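Local coordinates for glycoside transferase (Listeria monocytogenes, PDB 6R2M), which is an extracellular monomeric protein, probably a glycoside hydrolase acting on exopolysaccharide, at residues 27-32 and 294-299; 38-43 and 298-303; 129-134 and 169-174; 106-111 and 165-170. All coordinates share one frame; numbering follows the deposited sequence.

Interaction 1. Residues 27-32 and 294-299; sequences KENYTA and SNPETT
A buried tyrosine hydrogen bond, with a proline laid over the same ring, joins the C-terminal end of helix 21-29 to the loop that leads into helix 301-312. Tyr30 is the first residue to leave the helical conformation. Its chi1 of -77° sets CG anti to the carbonyl carbon and carries the ring to the loop. There Tyr30 OH donates to Thr299 O over a short 2.6 Å, reaching it from above the carbonyl plane, while Thr299 O lies at the ring edge, near the ring plane. Pro296 crosses the tyrosine at about a right angle: Pro296 CB sits 4.3 Å from the Tyr30 ring centroid, 26° off the normal, a CH-pi contact. The same Pro296 CB meets Asn29 CB at 3.8 Å, and the Asn29 amide flanks the pyrrolidine ring while its OD1 accepts from Lys41. Asn295 shapes the loop from within. Asn295 OD1 takes Glu297 N in the amide carbonyl plane at 2.8 Å, an Asx turn, and Asn295 O accepts both the N and the OG1 of Thr299, each at 2.8 Å. Phe301 meets the Tyr30 ring edge-to-face, and Tyr304 packs against it as well. The phenol hydroxyl thus has a carbonyl acceptor in a buried setting, and the hydrogen bond at its tip and the proline over its face together restrict the ring against a loop braced by Asn295.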
loop_
_atom_site.group_PDB
_atom_site.type_symbol
_atom_site.label_atom_id
_atom_site.label_comp_id
_atom_site.label_asym_id
_atom_site.label_seq_id
_atom_site.Cartn_x
_atom_site.Cartn_y
_atom_site.Cartn_z
ATOM N N LYS A 27 -0.438 -2.593 19.876
ATOM C CA LYS A 27 -0.868 -1.845 21.052
ATOM C C LYS A 27 0.319 -1.464 21.930
ATOM O O LYS A 27 0.374 -0.353 22.464
ATOM C CB LYS A 27 -1.892 -2.666 21.839
ATOM C CG LYS A 27 -3.245 -2.772 21.119
ATOM C CD LYS A 27 -4.228 -3.699 21.827
ATOM C CE LYS A 27 -5.517 -3.879 21.007
ATOM N NZ LYS A 27 -6.258 -5.085 21.444
ATOM N N GLU A 28 1.287 -2.367 22.071
ATOM C CA GLU A 28 2.394 -2.124 22.992
ATOM C C GLU A 28 3.497 -1.262 22.384
ATOM O O GLU A 28 4.219 -0.580 23.123
ATOM C CB GLU A 28 2.969 -3.463 23.469
ATOM C CG GLU A 28 4.262 -3.368 24.273
ATOM C CD GLU A 28 4.037 -2.904 25.699
ATOM O OE1 GLU A 28 5.002 -2.411 26.330
ATOM O OE2 GLU A 28 2.898 -3.041 26.196
ATOM N N ASN A 29 3.658 -1.263 21.064
ATOM C CA ASN A 29 4.855 -0.665 20.488
ATOM C C ASN A 29 4.612 0.413 19.454
ATOM O O ASN A 29 5.485 1.259 19.268
ATOM C CB ASN A 29 5.729 -1.740 19.844
ATOM C CG ASN A 29 6.291 -2.696 20.867
ATOM O OD1 ASN A 29 7.221 -2.352 21.597
ATOM N ND2 ASN A 29 5.719 -3.898 20.946
ATOM N N TYR A 30 3.485 0.392 18.753
ATOM C CA TYR A 30 3.251 1.344 17.680
ATOM C C TYR A 30 2.040 2.226 17.945
ATOM O O TYR A 30 1.519 2.836 17.010
ATOM C CB TYR A 30 3.060 0.614 16.349
ATOM C CG TYR A 30 4.331 0.096 15.713
ATOM C CD1 TYR A 30 5.269 0.965 15.157
ATOM C CD2 TYR A 30 4.568 -1.274 15.620
ATOM C CE1 TYR A 30 6.424 0.477 14.554
ATOM C CE2 TYR A 30 5.714 -1.772 15.011
ATOM C CZ TYR A 30 6.638 -0.896 14.488
ATOM O OH TYR A 30 7.766 -1.406 13.890
ATOM N N THR A 31 1.561 2.305 19.183
ATOM C CA THR A 31 0.368 3.087 19.478
ATOM C C THR A 31 0.707 4.239 20.410
ATOM O O THR A 31 1.267 4.030 21.491
ATOM C CB THR A 31 -0.726 2.206 20.090
ATOM O OG1 THR A 31 -0.993 1.112 19.212
ATOM C CG2 THR A 31 -2.004 2.984 20.227
ATOM N N ALA A 32 0.354 5.448 19.993
ATOM C CA ALA A 32 0.511 6.615 20.846
ATOM C C ALA A 32 -0.616 6.666 21.877
ATOM O O ALA A 32 -1.585 5.903 21.820
ATOM C CB ALA A 32 0.530 7.892 20.003
ATOM N N SER A 294 11.736 -6.671 14.251
ATOM C CA SER A 294 11.381 -6.779 15.664
ATOM C C SER A 294 11.777 -5.567 16.504
ATOM O O SER A 294 11.383 -5.498 17.676
ATOM C CB SER A 294 12.001 -8.040 16.276
ATOM O OG SER A 294 13.416 -7.974 16.289
ATOM N N ASN A 295 12.527 -4.625 15.944
ATOM C CA ASN A 295 12.880 -3.405 16.656
ATOM C C ASN A 295 11.912 -2.310 16.235
ATOM O O ASN A 295 12.025 -1.805 15.108
ATOM C CB ASN A 295 14.323 -2.993 16.349
ATOM C CG ASN A 295 14.755 -1.748 17.108
ATOM O OD1 ASN A 295 13.935 -0.915 17.488
ATOM N ND2 ASN A 295 16.056 -1.611 17.321
ATOM N N PRO A 296 10.963 -1.902 17.085
ATOM C CA PRO A 296 9.964 -0.916 16.651
ATOM C C PRO A 296 10.496 0.500 16.627
ATOM O O PRO A 296 9.824 1.383 16.073
ATOM C CB PRO A 296 8.847 -1.074 17.686
ATOM C CG PRO A 296 9.579 -1.474 18.934
ATOM C CD PRO A 296 10.764 -2.322 18.482
ATOM N N GLU A 297 11.682 0.743 17.195
ATOM C CA GLU A 297 12.279 2.067 17.080
ATOM C C GLU A 297 12.899 2.292 15.707
ATOM O O GLU A 297 12.946 3.433 15.236
ATOM C CB GLU A 297 13.338 2.279 18.168
ATOM C CG GLU A 297 12.770 2.335 19.568
ATOM C CD GLU A 297 13.825 2.645 20.623
ATOM O OE1 GLU A 297 15.009 2.305 20.412
ATOM O OE2 GLU A 297 13.453 3.225 21.663
ATOM N N THR A 298 13.370 1.234 15.048
ATOM C CA THR A 298 14.010 1.368 13.747
ATOM C C THR A 298 13.219 0.763 12.600
ATOM O O THR A 298 13.562 1.027 11.438
ATOM C CB THR A 298 15.406 0.733 13.756
ATOM O OG1 THR A 298 15.304 -0.667 14.041
ATOM C CG2 THR A 298 16.290 1.416 14.792
ATOM N N THR A 299 12.209 -0.058 12.887
ATOM C CA THR A 299 11.361 -0.665 11.864
ATOM C C THR A 299 10.138 0.210 11.651
ATOM O O THR A 299 9.246 0.265 12.505
ATOM C CB THR A 299 10.931 -2.073 12.270
ATOM O OG1 THR A 299 12.096 -2.857 12.552
ATOM C CG2 THR A 299 10.148 -2.757 11.163
#

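Interaction 2. Residues 38-43 and 298-303; sequences VDYKNA and TTHFFD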
loop_
_atom_site.group_PDB
_atom_site.type_symbol
_atom_site.label_atom_id
_atom_site.label_comp_id
_atom_site.label_asym_id
_atom_site.label_seq_id
_atom_site.Cartn_x
_atom_site.Cartn_y
_atom_site.Cartn_z
ATOM N N VAL A 38 1.676 4.933 15.030
ATOM C CA VAL A 38 2.820 5.772 14.689
ATOM C C VAL A 38 3.767 5.014 13.760
ATOM O O VAL A 38 3.766 3.780 13.696
ATOM C CB VAL A 38 3.536 6.243 15.975
ATOM C CG1 VAL A 38 4.356 5.109 16.562
ATOM C CG2 VAL A 38 4.394 7.473 15.693
ATOM N N ASP A 39 4.599 5.766 13.027
ATOM C CA ASP A 39 5.502 5.142 12.065
ATOM C C ASP A 39 6.692 4.467 12.741
ATOM O O ASP A 39 7.117 3.393 12.306
ATOM C CB ASP A 39 5.962 6.155 10.997
ATOM C CG ASP A 39 6.571 7.444 11.571
ATOM O OD1 ASP A 39 6.411 7.759 12.765
ATOM O OD2 ASP A 39 7.208 8.168 10.770
ATOM N N TYR A 40 7.256 5.088 13.781
ATOM C CA TYR A 40 8.324 4.491 14.574
ATOM C C TYR A 40 8.037 4.719 16.047
ATOM O O TYR A 40 7.566 5.794 16.429
ATOM C CB TYR A 40 9.695 5.098 14.267
ATOM C CG TYR A 40 10.189 5.013 12.843
ATOM C CD1 TYR A 40 10.933 3.927 12.396
ATOM C CD2 TYR A 40 9.939 6.043 11.951
ATOM C CE1 TYR A 40 11.410 3.885 11.097
ATOM C CE2 TYR A 40 10.402 6.007 10.659
ATOM C CZ TYR A 40 11.131 4.922 10.228
ATOM O OH TYR A 40 11.592 4.902 8.933
ATOM N N LYS A 41 8.381 3.737 16.877
ATOM C CA LYS A 41 8.281 3.920 18.318
ATOM C C LYS A 41 9.323 4.930 18.785
ATOM O O LYS A 41 10.475 4.900 18.344
ATOM C CB LYS A 41 8.479 2.583 19.034
ATOM C CG LYS A 41 8.179 2.610 20.541
ATOM C CD LYS A 41 8.529 1.254 21.156
ATOM C CE LYS A 41 7.960 1.093 22.564
ATOM N NZ LYS A 41 8.326 -0.234 23.151
ATOM N N ASN A 42 8.911 5.826 19.684
ATOM C CA ASN A 42 9.819 6.818 20.272
ATOM C C ASN A 42 10.476 7.684 19.200
ATOM O O ASN A 42 11.651 8.045 19.296
ATOM C CB ASN A 42 10.887 6.146 21.146
ATOM C CG ASN A 42 10.298 5.417 22.336
ATOM O OD1 ASN A 42 9.291 5.840 22.902
ATOM N ND2 ASN A 42 10.925 4.299 22.721
ATOM N N ALA A 43 9.723 8.019 18.159
ATOM C CA ALA A 43 10.282 8.853 17.104
ATOM C C ALA A 43 10.409 10.294 17.577
ATOM O O ALA A 43 9.557 10.797 18.314
ATOM C CB ALA A 43 9.406 8.793 15.858
ATOM N N THR A 298 13.370 1.234 15.048
ATOM C CA THR A 298 14.010 1.368 13.747
ATOM C C THR A 298 13.219 0.763 12.600
ATOM O O THR A 298 13.562 1.027 11.438
ATOM C CB THR A 298 15.406 0.733 13.756
ATOM O OG1 THR A 298 15.304 -0.667 14.041
ATOM C CG2 THR A 298 16.290 1.416 14.792
ATOM N N THR A 299 12.209 -0.058 12.887
ATOM C CA THR A 299 11.361 -0.665 11.864
ATOM C C THR A 299 10.138 0.210 11.651
ATOM O O THR A 299 9.246 0.265 12.505
ATOM C CB THR A 299 10.931 -2.073 12.270
ATOM O OG1 THR A 299 12.096 -2.857 12.552
ATOM C CG2 THR A 299 10.148 -2.757 11.163
ATOM N N HIS A 300 10.078 0.857 10.495
ATOM C CA HIS A 300 8.880 1.597 10.123
ATOM C C HIS A 300 7.680 0.665 10.149
ATOM O O HIS A 300 7.767 -0.489 9.732
ATOM C CB HIS A 300 9.076 2.176 8.732
ATOM C CG HIS A 300 8.108 3.249 8.363
ATOM N ND1 HIS A 300 6.762 3.012 8.177
ATOM C CD2 HIS A 300 8.302 4.562 8.098
ATOM C CE1 HIS A 300 6.164 4.142 7.838
ATOM N NE2 HIS A 300 7.078 5.096 7.779
ATOM N N PHE A 301 6.558 1.172 10.659
ATOM C CA PHE A 301 5.338 0.371 10.669
ATOM C C PHE A 301 5.044 -0.226 9.295
ATOM O O PHE A 301 4.568 -1.365 9.191
ATOM C CB PHE A 301 4.162 1.219 11.150
ATOM C CG PHE A 301 2.931 0.421 11.392
ATOM C CD1 PHE A 301 2.815 -0.362 12.527
ATOM C CD2 PHE A 301 1.894 0.425 10.460
ATOM C CE1 PHE A 301 1.657 -1.120 12.739
ATOM C CE2 PHE A 301 0.752 -0.309 10.659
ATOM C CZ PHE A 301 0.627 -1.090 11.801
ATOM N N PHE A 302 5.309 0.533 8.225
ATOM C CA PHE A 302 5.068 0.034 6.869
ATOM C C PHE A 302 5.783 -1.286 6.627
ATOM O O PHE A 302 5.207 -2.213 6.050
ATOM C CB PHE A 302 5.531 1.061 5.841
ATOM C CG PHE A 302 5.102 0.769 4.418
ATOM C CD1 PHE A 302 3.827 1.104 3.974
ATOM C CD2 PHE A 302 6.005 0.241 3.496
ATOM C CE1 PHE A 302 3.455 0.891 2.638
ATOM C CE2 PHE A 302 5.634 0.026 2.182
ATOM C CZ PHE A 302 4.363 0.353 1.746
ATOM N N ASP A 303 7.042 -1.393 7.075
ATOM C CA ASP A 303 7.782 -2.643 6.909
ATOM C C ASP A 303 7.236 -3.725 7.829
ATOM O O ASP A 303 7.012 -4.865 7.402
ATOM C CB ASP A 303 9.270 -2.415 7.190
ATOM C CG ASP A 303 9.965 -1.639 6.094
ATOM O OD1 ASP A 303 9.760 -1.958 4.911
ATOM O OD2 ASP A 303 10.720 -0.701 6.426
HETATM O O HOH W 1 6.981 8.119 8.100
#
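Phe301 N donates to Asp39 O at 2.8 Å, lying in the carbonyl plane, and His300 CA adds a CA-H...O contact to the same oxygen. Around this backbone link the His300 imidazole is wedged between two side chains. Asp39 CB lies over one face, 3.9 Å from the His300 ring centroid. The CD2 edge of His300 is turned toward the face of Tyr40 in an offset edge-to-face pair, with planes at 76° and His300 CD2 3.4 Å from Tyr40 OH. Both ring nitrogens are engaged. His300 ND1 accepts from Phe302 N at 2.9 Å, almost in the ring plane, and His300 NE2 is 3.0 Å from a water that donates to Asp39 OD2 at 2.7 Å. Asp39 holds its carboxylate in the crowded position between backbone N and carbonyl carbon (chi1 53°), with OD1 accepting from His47 N. Val38 O, buried against Phe301 CB, has no hydrogen-bond partner. Farther out, a type II turn from Tyr40 to Ala43 carries the chain away, and Phe301 packs on Ser52 of helix 50-62. The motif is a histidine N-cap: His300 closes the first turn of helix 301-312 with its own side chain, while the loop before helix 50-62 supplies an acceptor for Phe301 N.

Interaction 3. Residues 129-134 and 169-174; sequences ILANTK and QQINYR
Segment 129-134 of helix 120-136 runs past the end of helix 165-170, with Ala131 and Ile171 closest in backbone (CA atoms 6.7 Å apart) and a Schellman motif turning the chain at Asn172, whose phi is positive. In that motif Tyr173 N bonds to Met168 O and Asn172 N to Gln169 O. Lys134 reaches over the turn with its chain extended beyond CG, and its ammonium grips two successive carbonyls. Lys134 NZ meets Ile171 O at 3.0 Å, nearly along the C=O axis, and Asn172 O at 3.1 Å from well above the carbonyl plane. The Lys134 charge, set at the C-terminal end of helix 165-170, probably interacts favourably with its dipole. On the way, Lys134 CG lies over one face of Tyr173, 4.1 Å from the ring centroid and only 13° off its normal, so the aliphatic part of the lysine makes a CH-pi contact. Tyr173 OH gives its proton to a water 2.7 Å away, and that water donates to Thr133 O at 2.7 Å, tying the phenol to the helix backbone. Toward Leu130 the contact is apolar: Leu130 and Ile171 lie side by side, pointing opposite ways, Leu130 CD2 reaching Ile171 CB at 3.6 Å, while Ile171 CD1 comes to 4.0 Å from Ala131 N. Both Leu130 and Tyr173 also pack on Phe104, and Thr133 OG1 bonds to Asp103, so helix 100-116 backs the junction between helix 120-136 and the end of helix 165-170.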
loop_
_atom_site.group_PDB
_atom_site.type_symbol
_atom_site.label_atom_id
_atom_site.label_comp_id
_atom_site.label_asym_id
_atom_site.label_seq_id
_atom_site.Cartn_x
_atom_site.Cartn_y
_atom_site.Cartn_z
ATOM N N ILE A 129 -16.698 7.556 0.634
ATOM C CA ILE A 129 -15.326 8.054 0.583
ATOM C C ILE A 129 -14.767 7.913 -0.826
ATOM O O ILE A 129 -14.189 8.852 -1.385
ATOM C CB ILE A 129 -14.451 7.319 1.613
ATOM C CG1 ILE A 129 -14.863 7.700 3.029
ATOM C CG2 ILE A 129 -12.974 7.662 1.416
ATOM C CD1 ILE A 129 -14.288 6.769 4.079
ATOM N N LEU A 130 -14.927 6.730 -1.424
ATOM C CA LEU A 130 -14.254 6.463 -2.692
ATOM C C LEU A 130 -14.867 7.275 -3.827
ATOM O O LEU A 130 -14.150 7.731 -4.727
ATOM C CB LEU A 130 -14.290 4.961 -2.993
ATOM C CG LEU A 130 -13.495 4.451 -4.193
ATOM C CD1 LEU A 130 -12.063 4.898 -4.097
ATOM C CD2 LEU A 130 -13.594 2.942 -4.265
ATOM N N ALA A 131 -16.186 7.475 -3.799
ATOM C CA ALA A 131 -16.797 8.344 -4.798
ATOM C C ALA A 131 -16.240 9.753 -4.694
ATOM O O ALA A 131 -15.954 10.403 -5.714
ATOM C CB ALA A 131 -18.320 8.335 -4.635
ATOM N N ASN A 132 -16.037 10.228 -3.468
ATOM C CA ASN A 132 -15.445 11.545 -3.269
ATOM C C ASN A 132 -14.004 11.595 -3.769
ATOM O O ASN A 132 -13.585 12.595 -4.363
ATOM C CB ASN A 132 -15.536 11.906 -1.787
ATOM C CG ASN A 132 -15.224 13.339 -1.520
ATOM O OD1 ASN A 132 -15.970 14.230 -1.917
ATOM N ND2 ASN A 132 -14.116 13.582 -0.822
ATOM N N THR A 133 -13.224 10.533 -3.536
ATOM C CA THR A 133 -11.856 10.496 -4.042
ATOM C C THR A 133 -11.821 10.548 -5.566
ATOM O O THR A 133 -11.016 11.273 -6.165
ATOM C CB THR A 133 -11.157 9.234 -3.544
ATOM O OG1 THR A 133 -11.011 9.299 -2.124
ATOM C CG2 THR A 133 -9.788 9.088 -4.206
ATOM N N LYS A 134 -12.674 9.756 -6.212
ATOM C CA LYS A 134 -12.748 9.768 -7.670
ATOM C C LYS A 134 -13.141 11.140 -8.202
ATOM O O LYS A 134 -12.632 11.582 -9.243
ATOM C CB LYS A 134 -13.741 8.708 -8.136
ATOM C CG LYS A 134 -14.049 8.734 -9.631
ATOM C CD LYS A 134 -15.086 7.667 -9.962
ATOM C CE LYS A 134 -15.756 7.892 -11.302
ATOM N NZ LYS A 134 -16.807 6.858 -11.497
ATOM N N GLN A 169 -11.330 -0.101 -10.033
ATOM C CA GLN A 169 -12.418 -0.797 -10.712
ATOM C C GLN A 169 -13.674 -0.834 -9.849
ATOM O O GLN A 169 -14.791 -0.804 -10.385
ATOM C CB GLN A 169 -11.968 -2.209 -11.098
ATOM C CG GLN A 169 -10.809 -2.220 -12.083
ATOM C CD GLN A 169 -10.193 -3.593 -12.269
ATOM O OE1 GLN A 169 -10.302 -4.464 -11.408
ATOM N NE2 GLN A 169 -9.519 -3.784 -13.398
ATOM N N GLN A 170 -13.514 -0.868 -8.526
ATOM C CA GLN A 170 -14.663 -0.892 -7.624
ATOM C C GLN A 170 -15.541 0.349 -7.778
ATOM O O GLN A 170 -16.760 0.276 -7.576
ATOM C CB GLN A 170 -14.183 -1.023 -6.180
ATOM C CG GLN A 170 -15.292 -0.900 -5.164
ATOM C CD GLN A 170 -16.218 -2.101 -5.175
ATOM O OE1 GLN A 170 -15.766 -3.238 -5.303
ATOM N NE2 GLN A 170 -17.525 -1.851 -5.048
ATOM N N ILE A 171 -14.951 1.488 -8.131
ATOM C CA ILE A 171 -15.692 2.736 -8.268
ATOM C C ILE A 171 -15.793 3.173 -9.728
ATOM O O ILE A 171 -16.204 4.297 -10.008
ATOM C CB ILE A 171 -15.083 3.835 -7.373
ATOM C CG1 ILE A 171 -16.102 4.945 -7.064
ATOM C CG2 ILE A 171 -13.790 4.379 -7.945
ATOM C CD1 ILE A 171 -17.240 4.493 -6.188
ATOM N N ASN A 172 -15.442 2.293 -10.666
ATOM C CA ASN A 172 -15.691 2.503 -12.098
ATOM C C ASN A 172 -15.068 3.793 -12.633
ATOM O O ASN A 172 -15.735 4.603 -13.280
ATOM C CB ASN A 172 -17.191 2.485 -12.388
ATOM C CG ASN A 172 -17.825 1.169 -12.019
ATOM O OD1 ASN A 172 -18.638 1.091 -11.087
ATOM N ND2 ASN A 172 -17.457 0.121 -12.742
ATOM N N TYR A 173 -13.776 3.981 -12.385
ATOM C CA TYR A 173 -13.066 5.016 -13.123
ATOM C C TYR A 173 -13.236 4.784 -14.620
ATOM O O TYR A 173 -13.312 3.642 -15.084
ATOM C CB TYR A 173 -11.575 5.011 -12.784
ATOM C CG TYR A 173 -11.169 5.732 -11.516
ATOM C CD1 TYR A 173 -11.285 5.103 -10.281
ATOM C CD2 TYR A 173 -10.615 7.006 -11.553
ATOM C CE1 TYR A 173 -10.889 5.715 -9.124
ATOM C CE2 TYR A 173 -10.221 7.643 -10.380
ATOM C CZ TYR A 173 -10.362 6.979 -9.167
ATOM O OH TYR A 173 -9.983 7.557 -7.980
ATOM N N ARG A 174 -13.304 5.880 -15.370
ATOM C CA ARG A 174 -13.394 5.800 -16.822
ATOM C C ARG A 174 -12.146 5.146 -17.406
ATOM O O ARG A 174 -11.098 5.065 -16.765
ATOM C CB ARG A 174 -13.581 7.187 -17.424
ATOM C CG ARG A 174 -14.819 7.909 -16.919
ATOM C CD ARG A 174 -14.728 9.409 -17.178
ATOM N NE ARG A 174 -14.693 9.730 -18.604
ATOM C CZ ARG A 174 -14.319 10.909 -19.093
ATOM N NH1 ARG A 174 -13.943 11.880 -18.273
ATOM N NH2 ARG A 174 -14.310 11.115 -20.403
HETATM O O HOH W 2 -9.335 10.173 -7.985
#

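Interaction 4. Residues 106-111 and 165-170; sequences ITEALY and IQAMQQ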
loop_
_atom_site.group_PDB
_atom_site.type_symbol
_atom_site.label_atom_id
_atom_site.label_comp_id
_atom_site.label_asym_id
_atom_site.label_seq_id
_atom_site.Cartn_x
_atom_site.Cartn_y
_atom_site.Cartn_z
ATOM N N ILE A 106 -7.844 2.051 2.333
ATOM C CA ILE A 106 -8.838 2.066 3.400
ATOM C C ILE A 106 -10.193 1.610 2.872
ATOM O O ILE A 106 -10.884 0.811 3.513
ATOM C CB ILE A 106 -8.902 3.470 4.030
ATOM C CG1 ILE A 106 -7.680 3.659 4.946
ATOM C CG2 ILE A 106 -10.187 3.668 4.837
ATOM C CD1 ILE A 106 -7.366 5.115 5.317
ATOM N N THR A 107 -10.605 2.130 1.705
ATOM C CA THR A 107 -11.907 1.746 1.177
ATOM C C THR A 107 -11.922 0.281 0.781
ATOM O O THR A 107 -12.917 -0.405 1.015
ATOM C CB THR A 107 -12.313 2.621 -0.011
ATOM O OG1 THR A 107 -11.320 2.558 -1.049
ATOM C CG2 THR A 107 -12.488 4.056 0.445
ATOM N N GLU A 108 -10.809 -0.236 0.237
ATOM C CA GLU A 108 -10.733 -1.667 -0.037
ATOM C C GLU A 108 -10.904 -2.479 1.239
ATOM O O GLU A 108 -11.633 -3.471 1.257
ATOM C CB GLU A 108 -9.406 -2.015 -0.709
ATOM C CG GLU A 108 -9.438 -1.797 -2.209
ATOM C CD GLU A 108 -10.439 -2.717 -2.890
ATOM O OE1 GLU A 108 -10.225 -3.946 -2.871
ATOM O OE2 GLU A 108 -11.441 -2.215 -3.427
ATOM N N ALA A 109 -10.265 -2.053 2.326
ATOM C CA ALA A 109 -10.388 -2.772 3.583
ATOM C C ALA A 109 -11.824 -2.742 4.090
ATOM O O ALA A 109 -12.343 -3.753 4.573
ATOM C CB ALA A 109 -9.420 -2.177 4.604
ATOM N N LEU A 110 -12.496 -1.597 3.944
ATOM C CA LEU A 110 -13.884 -1.482 4.367
ATOM C C LEU A 110 -14.801 -2.384 3.555
ATOM O O LEU A 110 -15.721 -2.997 4.114
ATOM C CB LEU A 110 -14.338 -0.031 4.256
ATOM C CG LEU A 110 -13.812 0.902 5.360
ATOM C CD1 LEU A 110 -14.052 2.320 4.924
ATOM C CD2 LEU A 110 -14.481 0.643 6.703
ATOM N N TYR A 111 -14.594 -2.449 2.237
ATOM C CA TYR A 111 -15.415 -3.339 1.419
ATOM C C TYR A 111 -15.228 -4.786 1.850
ATOM O O TYR A 111 -16.202 -5.538 1.990
ATOM C CB TYR A 111 -15.064 -3.178 -0.060
ATOM C CG TYR A 111 -15.624 -1.944 -0.723
ATOM C CD1 TYR A 111 -16.981 -1.657 -0.693
ATOM C CD2 TYR A 111 -14.787 -1.077 -1.396
ATOM C CE1 TYR A 111 -17.479 -0.535 -1.316
ATOM C CE2 TYR A 111 -15.272 0.052 -2.017
ATOM C CZ TYR A 111 -16.618 0.309 -1.975
ATOM O OH TYR A 111 -17.102 1.434 -2.605
ATOM N N ILE A 165 -5.413 -0.872 -8.679
ATOM C CA ILE A 165 -6.315 -1.187 -9.786
ATOM C C ILE A 165 -7.621 -1.765 -9.265
ATOM O O ILE A 165 -8.705 -1.427 -9.750
ATOM C CB ILE A 165 -5.630 -2.146 -10.778
ATOM C CG1 ILE A 165 -4.383 -1.487 -11.374
ATOM C CG2 ILE A 165 -6.622 -2.592 -11.883
ATOM C CD1 ILE A 165 -4.608 -0.086 -11.960
ATOM N N GLN A 166 -7.547 -2.654 -8.276
ATOM C CA GLN A 166 -8.772 -3.223 -7.722
ATOM C C GLN A 166 -9.694 -2.134 -7.177
ATOM O O GLN A 166 -10.899 -2.134 -7.462
ATOM C CB GLN A 166 -8.429 -4.248 -6.636
ATOM C CG GLN A 166 -9.652 -4.752 -5.884
ATOM C CD GLN A 166 -9.557 -6.214 -5.499
ATOM O OE1 GLN A 166 -9.105 -7.051 -6.282
ATOM N NE2 GLN A 166 -9.970 -6.527 -4.275
ATOM N N ALA A 167 -9.139 -1.173 -6.433
ATOM C CA ALA A 167 -9.979 -0.122 -5.870
ATOM C C ALA A 167 -10.571 0.751 -6.969
ATOM O O ALA A 167 -11.736 1.162 -6.893
ATOM C CB ALA A 167 -9.179 0.730 -4.884
ATOM N N MET A 168 -9.792 1.034 -8.005
ATOM C CA MET A 168 -10.285 1.893 -9.077
ATOM C C MET A 168 -11.397 1.222 -9.867
ATOM O O MET A 168 -12.327 1.900 -10.322
ATOM C CB MET A 168 -9.136 2.299 -10.001
ATOM C CG MET A 168 -8.100 3.127 -9.301
ATOM S SD MET A 168 -6.698 3.485 -10.366
ATOM C CE MET A 168 -7.517 4.393 -11.683
ATOM N N GLN A 169 -11.330 -0.101 -10.033
ATOM C CA GLN A 169 -12.418 -0.797 -10.712
ATOM C C GLN A 169 -13.674 -0.834 -9.849
ATOM O O GLN A 169 -14.791 -0.804 -10.385
ATOM C CB GLN A 169 -11.968 -2.209 -11.098
ATOM C CG GLN A 169 -10.809 -2.220 -12.083
ATOM C CD GLN A 169 -10.193 -3.593 -12.269
ATOM O OE1 GLN A 169 -10.302 -4.464 -11.408
ATOM N NE2 GLN A 169 -9.519 -3.784 -13.398
ATOM N N GLN A 170 -13.514 -0.868 -8.526
ATOM C CA GLN A 170 -14.663 -0.892 -7.624
ATOM C C GLN A 170 -15.541 0.349 -7.778
ATOM O O GLN A 170 -16.760 0.276 -7.576
ATOM C CB GLN A 170 -14.183 -1.023 -6.180
ATOM C CG GLN A 170 -15.292 -0.900 -5.164
ATOM C CD GLN A 170 -16.218 -2.101 -5.175
ATOM O OE1 GLN A 170 -15.766 -3.238 -5.303
ATOM N NE2 GLN A 170 -17.525 -1.851 -5.048
HETATM O O HOH W 3 -13.641 -4.017 -3.875
#
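Glu108 carries the polar part of the contact. With CG anti to the carbonyl carbon and the chain bent at chi2 (-64°), Glu108 folds over Ala167, placing Glu108 CG 3.7 Å from Ala167 CB. The carboxylate then splits its work. Glu108 OE1 offers its syn lone pair to Gln166 NE2 at 2.9 Å, a donor that has the oxygen close to its amide plane although the carboxylate and amide planes stand 80° apart. Glu108 OE2 rests over the backbone, 3.5 Å from Ala167 CA, and accepts from a water at 2.9 Å that also donates to Gln170 OE1 at 2.7 Å. The acid is thereby held directly by one glutamine and through water by the other, which probably favours its charged form. A turn later, Tyr111 points its ring at the chain of Gln170. Tyr111 CE2 presses on Gln170 CG at 3.3 Å, a tight approach, and the Gln170 amide lies over the ring face toward its rim, while Tyr111 OH bonds to Asp127. The axes of segments 106-111 and 165-170 cross at 70° and approach to 9.9 Å, and the contact is made by side chains. Helix 120-136 meets Thr107, Leu110 and Tyr111, helix 66-79 packs on Ile106 and Leu110, and helix 209-223 packs on Ile165, while the Gln166 side of helix 165-170 stays exposed.

Overall arrangement
From the N terminus, the chain leaves helix 21-29 through interaction 1 and, a few residues later, interaction 2; both pair with the 294-303 region near the C terminus, closing the two longest of the four loops. They share Thr298 and Thr299 and interlock through Lys41, which bonds to Asn29 and Pro296, and through Phe301 against Tyr30. Within those loops lie interactions 4 and 3, which close shorter ones on helix 165-170 and the turn after it, sharing Gln169 and Gln170. Interaction 3 starts later than interaction 4 and ends just beyond helix 165-170, so the two loops overlap. The two pairs lie on opposite sides of the chain's centre, joining terminal regions and neighbouring helices.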